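PDB 6KXF: ketosynthase from Streptomyces sp. MSC090213JE08, which is the ketosynthase of the ishigamide ketosynthase/chain length factor pair and extends acyl chains on acyl carrier protein by decarboxylative condensation with malonyl-ACP. Local coordinates for the interface of chains A and B. Numbering follows the deposited sequence. Chains: chain A, Ketosynthase; chain B, Ketosynthase.

The interface of chains A and B. Residues chain A 150, 153-154, 159, 161, 163; chain B 259, 261.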
# COMPACT_ATOMS: atom_id res chain seq x y z
N THR A 150 3.69 -13.11 -3.48
CA THR A 150 3.61 -14.35 -4.29
C THR A 150 4.93 -15.14 -4.18
O THR A 150 4.91 -16.35 -4.17
CB THR A 150 3.22 -14.08 -5.74
OG1 THR A 150 4.19 -13.22 -6.33
CG2 THR A 150 1.87 -13.44 -5.89
N ALA A 153 4.92 -17.66 -1.40
CA ALA A 153 4.17 -18.87 -1.73
C ALA A 153 5.04 -19.79 -2.59
O ALA A 153 5.02 -21.03 -2.38
CB ALA A 153 2.88 -18.53 -2.45
N ARG A 154 5.81 -19.21 -3.52
CA ARG A 154 6.68 -20.03 -4.42
C ARG A 154 7.81 -20.69 -3.62
O ARG A 154 8.09 -21.88 -3.81
CB ARG A 154 7.29 -19.21 -5.57
CG ARG A 154 6.28 -18.70 -6.59
CD ARG A 154 6.95 -17.76 -7.59
NE ARG A 154 8.14 -18.41 -8.14
CZ ARG A 154 9.11 -17.79 -8.83
NH1 ARG A 154 9.07 -16.48 -9.01
NH2 ARG A 154 10.09 -18.51 -9.35
N PRO A 159 0.54 -23.51 -3.00
CA PRO A 159 -0.20 -22.92 -4.11
C PRO A 159 -1.59 -22.41 -3.72
O PRO A 159 -2.10 -21.48 -4.37
CB PRO A 159 -0.23 -24.08 -5.11
CG PRO A 159 -0.39 -25.28 -4.24
CD PRO A 159 0.47 -24.97 -3.03
N VAL A 161 -3.01 -20.25 -1.71
CA VAL A 161 -2.70 -19.09 -0.94
C VAL A 161 -3.33 -17.87 -1.61
O VAL A 161 -3.26 -17.72 -2.83
CB VAL A 161 -1.18 -18.95 -0.82
CG1 VAL A 161 -0.75 -17.58 -0.32
CG2 VAL A 161 -0.62 -20.04 0.08
N ALA A 163 -2.29 -14.34 -1.79
CA ALA A 163 -1.05 -13.63 -1.62
C ALA A 163 -1.29 -12.16 -1.95
O ALA A 163 -1.33 -11.76 -3.15
CB ALA A 163 0.04 -14.22 -2.48
N VAL B 259 -1.70 -19.25 -6.14
CA VAL B 259 -0.45 -18.88 -6.76
C VAL B 259 0.01 -20.08 -7.60
O VAL B 259 0.02 -21.21 -7.09
CB VAL B 259 0.61 -18.46 -5.74
CG1 VAL B 259 1.91 -18.16 -6.43
CG2 VAL B 259 0.14 -17.27 -4.92
N ILE B 261 2.63 -22.08 -8.75
CA ILE B 261 4.00 -22.30 -8.32
C ILE B 261 4.72 -23.28 -9.26
O ILE B 261 5.87 -23.53 -9.03
CB ILE B 261 4.09 -22.78 -6.86
CG1 ILE B 261 3.43 -24.14 -6.65
CG2 ILE B 261 3.52 -21.72 -5.91
CD1 ILE B 261 3.68 -24.75 -5.30
O HOH W 1 8.03 -21.33 -8.26
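The backbone N of B:Val259 donates a hydrogen bond to the carbonyl O of A:Pro159, at 2.9 Å. The bond is nearly straight, 165° at the hydrogen, and lies in the carbonyl plane. It joins the end of strand 250-259 of chain B to the loop just before strand 161-166 of chain A. This patch belongs to the interface of the ketosynthase/chain length factor heterodimer.

The side chain of B:Val259 points into chain A, between helix 147-156 and strand 161-166. Both methyls lie against the helix, and CG2 also reaches the strand. CG2 touches CB of A:Ala153 on the helix and CB of A:Ala163 on the strand, each at 3.9 Å. CG1, anti to the backbone N (chi1 177°), is turned towards the helix and lies 4.2 Å from the carbonyl O of A:Thr150. The small alanines probably let the valine sit close to both elements.

B:Ile261 uses its two branches on different partners. CG2 packs on the backbone of the helix, 3.9 Å from CA of A:Arg154. With chi1 at 64°, CG1 carries CD1 to the proline ring, where it meets CD of A:Pro159 at 3.9 Å. An alanine in place of B:Ile261 would probably leave this ring and the helix backbone at A:Arg154 without their apolar cover from chain B.

A water adds a polar link beside this packing. The side chain of A:Arg154 runs past the isoleucine in the opposite direction. The water lies in the guanidinium plane, at its edge, 2.9 Å from NE of A:Arg154, and 3.2 Å from the carbonyl O of B:Ile261.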